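Local coordinates for Lin2960 protein (Listeria innocua, PDB 3OOP) that is of uncharacterised function but probably binds DNA and regulates transcription as a MarR-type winged-helix regulator, at residues P66-N69 with R70-V74; E50-Q54 with K55-L59. All coordinates share one frame; numbering follows the deposited sequence.

Interaction 1 of 2, residues P66-N69 with R70-V74; sequences PTVN and RIVDV
Thr67 lies alongside both Arg70 and Ile71 on helix 65-77, the second helix of a helix-turn-helix and, as in other MarR-type winged-helix proteins, probably the recognition helix for DNA. The methyl CG2 of Thr67 does the touching, 3.8 Å from Ile71 CD1 and 3.9 Å from Arg70 NH2. With chi1 at -62°, this methyl stands anti to the Thr67 nitrogen, while OG1 stays beside that nitrogen and hydrogen-bonds to Asp64 OD1. The Arg70 chain leaves extended and then bends at chi3 (63°), bringing one face of the guanidinium over Ile71 CG1, which sits off towards its rim; NH1 forms a salt bridge with Glu38 OE1. Round the helix, Val68 CG1 meets Val72 CG2 at 3.9 Å, the two side chains crossing obliquely. Val68 packs on Gln54, Ile57 and Ala58 of helix 54-61; Val72 touches Gln54 there and Ile81 and Arg83 of strand 81-84. Successive i to i+4 backbone bonds set this spacing: Arg70 N to Pro66 O and Ile71 N to Thr67 O are each 3.0 Å long. Val72 N reaches Val68 O at 2.8 Å, and Val72 CG2 is pressed to 3.2 Å from that same oxygen.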
loop_
_atom_site.group_PDB
_atom_site.type_symbol
_atom_site.label_atom_id
_atom_site.label_comp_id
_atom_site.label_asym_id
_atom_site.label_seq_id
_atom_site.Cartn_x
_atom_site.Cartn_y
_atom_site.Cartn_z
ATOM N N PRO A 66 16.600 16.212 14.084
ATOM C CA PRO A 66 17.942 15.679 14.373
ATOM C C PRO A 66 18.609 14.971 13.180
ATOM O O PRO A 66 19.813 15.132 12.973
ATOM C CB PRO A 66 17.685 14.667 15.500
ATOM C CG PRO A 66 16.412 15.122 16.136
ATOM C CD PRO A 66 15.591 15.677 15.027
ATOM N N THR A 67 17.829 14.199 12.422
ATOM C CA THR A 67 18.330 13.465 11.258
ATOM C C THR A 67 18.795 14.430 10.168
ATOM O O THR A 67 19.885 14.264 9.617
ATOM C CB THR A 67 17.253 12.509 10.698
ATOM O OG1 THR A 67 16.920 11.540 11.700
ATOM C CG2 THR A 67 17.727 11.792 9.437
ATOM N N VAL A 68 17.966 15.431 9.872
ATOM C CA VAL A 68 18.307 16.429 8.857
ATOM C C VAL A 68 19.527 17.225 9.305
ATOM O O VAL A 68 20.456 17.414 8.519
ATOM C CB VAL A 68 17.105 17.336 8.496
ATOM C CG1 VAL A 68 17.555 18.544 7.673
ATOM C CG2 VAL A 68 16.077 16.539 7.712
ATOM N N ASN A 69 19.557 17.638 10.574
ATOM C CA ASN A 69 20.706 18.351 11.120
ATOM C C ASN A 69 22.004 17.559 10.921
ATOM O O ASN A 69 23.021 18.116 10.510
ATOM C CB ASN A 69 20.483 18.688 12.600
ATOM C CG ASN A 69 19.295 19.619 12.819
ATOM O OD1 ASN A 69 18.734 20.173 11.866
ATOM N ND2 ASN A 69 18.905 19.795 14.078
ATOM N N ARG A 70 21.947 16.256 11.191
ATOM C CA ARG A 70 23.104 15.363 11.037
ATOM C C ARG A 70 23.570 15.289 9.584
ATOM O O ARG A 70 24.767 15.417 9.302
ATOM C CB ARG A 70 22.768 13.955 11.542
ATOM C CG ARG A 70 23.829 12.891 11.221
ATOM C CD ARG A 70 23.523 11.531 11.868
ATOM N NE ARG A 70 22.276 10.914 11.400
ATOM C CZ ARG A 70 22.130 10.248 10.258
ATOM N NH1 ARG A 70 23.141 10.122 9.401
ATOM N NH2 ARG A 70 20.950 9.730 9.953
ATOM N N ILE A 71 22.628 15.059 8.675
ATOM C CA ILE A 71 22.951 14.913 7.246
ATOM C C ILE A 71 23.464 16.231 6.656
ATOM O O ILE A 71 24.447 16.236 5.911
ATOM C CB ILE A 71 21.762 14.356 6.415
ATOM C CG1 ILE A 71 21.394 12.936 6.881
ATOM C CG2 ILE A 71 22.108 14.337 4.928
ATOM C CD1 ILE A 71 20.024 12.444 6.420
ATOM N N VAL A 72 22.807 17.339 7.002
ATOM C CA VAL A 72 23.271 18.672 6.592
ATOM C C VAL A 72 24.719 18.909 7.036
ATOM O O VAL A 72 25.539 19.412 6.266
ATOM C CB VAL A 72 22.317 19.788 7.079
ATOM C CG1 VAL A 72 22.943 21.172 6.925
ATOM C CG2 VAL A 72 21.021 19.716 6.297
ATOM N N ASP A 73 25.043 18.526 8.268
ATOM C CA ASP A 73 26.433 18.628 8.715
ATOM C C ASP A 73 27.425 17.833 7.844
ATOM O O ASP A 73 28.494 18.342 7.518
ATOM C CB ASP A 73 26.557 18.304 10.208
ATOM C CG ASP A 73 25.913 19.374 11.091
ATOM O OD1 ASP A 73 25.749 20.530 10.624
ATOM O OD2 ASP A 73 25.560 19.065 12.258
ATOM N N VAL A 74 27.065 16.618 7.433
ATOM C CA VAL A 74 27.937 15.830 6.545
ATOM C C VAL A 74 28.081 16.516 5.183
ATOM O O VAL A 74 29.183 16.590 4.638
ATOM C CB VAL A 74 27.441 14.373 6.348
ATOM C CG1 VAL A 74 28.322 13.640 5.332
ATOM C CG2 VAL A 74 27.426 13.620 7.693
#

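Interaction 2 of 2, residues E50-Q54 with K55-L59; sequences EPISQ and KEIAL
The chi1 of Ser53, 72°, tucks OG between its own nitrogen and carbonyl carbon, and from there the hydroxyl oxygen meets the first turn of helix 54-61 and accepts the N-H of Glu56. This N-cap bond runs 3.1 Å from Glu56 N to Ser53 OG, with an angle of 158° at the hydrogen. The same oxygen lies 3.4 Å from Glu56 CG; CB and CG of Glu56 lie against it, and the chain then bends at chi2. Ile52, with CG1 anti to its nitrogen (chi1 -178°), extends across the beginning of the helix: its CG1 comes within 3.6 Å of Glu56 CB, and its CD1 meets Ile57 CD1 at 3.7 Å, each pair of side chains crossing at about a right angle. Its other branch, CG2, also contacts Ile57 CG1. The residue before the N-cap, Ile52, meeting Ile57, four places after the N-cap, makes a hydrophobic staple, set here where the short, weakly bonded strand 52-53, at the edge of the winged-helix sheet, passes into the first helix of the helix-turn-helix. Ile52 pairs through its backbone with Leu95 of strand 94-97, while Ile57 continues into the core on Val42 and Ile46 of helix 37-49. The Ser53 carbonyl opens the helical bonding, taking Ile57 N at 3.0 Å; the next bond, Ala58 N to Gln54 O, is weak at 3.3 Å. The Gln54 chain runs on extended beyond CG, and its amide uses both ends: OE1 accepts from Arg83 NH1, and NE2 probably hydrogen-bonds to Asn69 OD1.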
loop_
_atom_site.group_PDB
_atom_site.type_symbol
_atom_site.label_atom_id
_atom_site.label_comp_id
_atom_site.label_asym_id
_atom_site.label_seq_id
_atom_site.Cartn_x
_atom_site.Cartn_y
_atom_site.Cartn_z
ATOM N N GLU A 50 16.388 25.154 -3.584
ATOM C CA GLU A 50 17.367 26.124 -3.063
ATOM C C GLU A 50 17.067 27.591 -3.425
ATOM O O GLU A 50 16.583 27.868 -4.530
ATOM C CB GLU A 50 18.794 25.766 -3.512
ATOM C CG GLU A 50 18.935 25.603 -5.031
ATOM C CD GLU A 50 20.387 25.608 -5.515
ATOM O OE1 GLU A 50 20.607 25.396 -6.728
ATOM O OE2 GLU A 50 21.309 25.832 -4.703
ATOM N N PRO A 51 17.337 28.532 -2.494
ATOM C CA PRO A 51 17.730 28.285 -1.097
ATOM C C PRO A 51 16.538 27.818 -0.280
ATOM O O PRO A 51 15.424 28.316 -0.477
ATOM C CB PRO A 51 18.195 29.668 -0.602
ATOM C CG PRO A 51 18.411 30.483 -1.832
ATOM C CD PRO A 51 17.420 29.966 -2.830
ATOM N N ILE A 52 16.762 26.863 0.622
ATOM C CA ILE A 52 15.672 26.264 1.385
ATOM C C ILE A 52 16.055 26.123 2.856
ATOM O O ILE A 52 17.206 25.836 3.177
ATOM C CB ILE A 52 15.236 24.886 0.799
ATOM C CG1 ILE A 52 14.067 24.317 1.609
ATOM C CG2 ILE A 52 16.437 23.909 0.716
ATOM C CD1 ILE A 52 13.436 23.061 1.048
ATOM N N SER A 53 15.089 26.319 3.746
ATOM C CA SER A 53 15.377 26.209 5.177
ATOM C C SER A 53 15.519 24.746 5.620
ATOM O O SER A 53 14.946 23.836 5.012
ATOM C CB SER A 53 14.303 26.929 6.011
ATOM O OG SER A 53 13.084 26.216 5.992
ATOM N N GLN A 54 16.279 24.532 6.695
ATOM C CA GLN A 54 16.462 23.202 7.261
ATOM C C GLN A 54 15.130 22.627 7.739
ATOM O O GLN A 54 14.884 21.427 7.612
ATOM C CB GLN A 54 17.495 23.243 8.390
ATOM C CG GLN A 54 18.595 22.216 8.249
ATOM C CD GLN A 54 19.840 22.566 9.046
ATOM O OE1 GLN A 54 20.504 23.577 8.794
ATOM N NE2 GLN A 54 20.173 21.719 10.004
ATOM N N LYS A 55 14.257 23.494 8.259
ATOM C CA LYS A 55 12.890 23.105 8.585
ATOM C C LYS A 55 12.148 22.522 7.370
ATOM O O LYS A 55 11.556 21.447 7.461
ATOM C CB LYS A 55 12.115 24.288 9.178
ATOM C CG LYS A 55 10.655 23.972 9.448
ATOM C CD LYS A 55 9.807 25.228 9.506
ATOM C CE LYS A 55 8.379 24.925 9.062
ATOM N NZ LYS A 55 7.555 24.219 10.092
ATOM N N GLU A 56 12.189 23.227 6.235
ATOM C CA GLU A 56 11.484 22.777 5.034
ATOM C C GLU A 56 12.075 21.519 4.390
ATOM O O GLU A 56 11.350 20.766 3.748
ATOM C CB GLU A 56 11.361 23.908 4.003
ATOM C CG GLU A 56 10.362 25.019 4.381
ATOM C CD GLU A 56 8.909 24.552 4.439
ATOM O OE1 GLU A 56 8.539 23.611 3.696
ATOM O OE2 GLU A 56 8.125 25.137 5.227
ATOM N N ILE A 57 13.377 21.290 4.554
ATOM C CA ILE A 57 13.978 20.052 4.044
ATOM C C ILE A 57 13.462 18.819 4.783
ATOM O O ILE A 57 13.218 17.779 4.164
ATOM C CB ILE A 57 15.532 20.089 4.027
ATOM C CG1 ILE A 57 16.012 20.821 2.784
ATOM C CG2 ILE A 57 16.127 18.674 3.990
ATOM C CD1 ILE A 57 15.643 20.106 1.457
ATOM N N ALA A 58 13.298 18.956 6.101
ATOM C CA ALA A 58 12.702 17.911 6.928
ATOM C C ALA A 58 11.334 17.508 6.382
ATOM O O ALA A 58 11.070 16.328 6.165
ATOM C CB ALA A 58 12.589 18.386 8.371
ATOM N N LEU A 59 10.481 18.502 6.129
ATOM C CA LEU A 59 9.151 18.264 5.558
ATOM C C LEU A 59 9.228 17.613 4.173
ATOM O O LEU A 59 8.518 16.640 3.890
ATOM C CB LEU A 59 8.361 19.574 5.493
ATOM C CG LEU A 59 7.458 19.979 6.667
ATOM C CD1 LEU A 59 8.204 20.101 8.001
ATOM C CD2 LEU A 59 6.742 21.286 6.335
#

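In the fold
Along the chain the two interactions come in series: 50-59 runs from strand 52-53 into helix 54-61, and 66-74 lies on helix 65-77, the next helix. Their centres are about 12 Å apart, on the same side of the chain's centre, and they meet directly. Val68 CG2 packs against Ala58 CA at 3.7 Å, and Val68 CG1 lies 3.9 Å from Gln54 CG, giving the two helices of the helix-turn-helix a shared apolar seam beside the probable amide-amide bond of Gln54 and Asn69. Interaction 2 thus joins the sheet to the first helix, and interaction 1 belongs to the second, which in MarR relatives reads DNA.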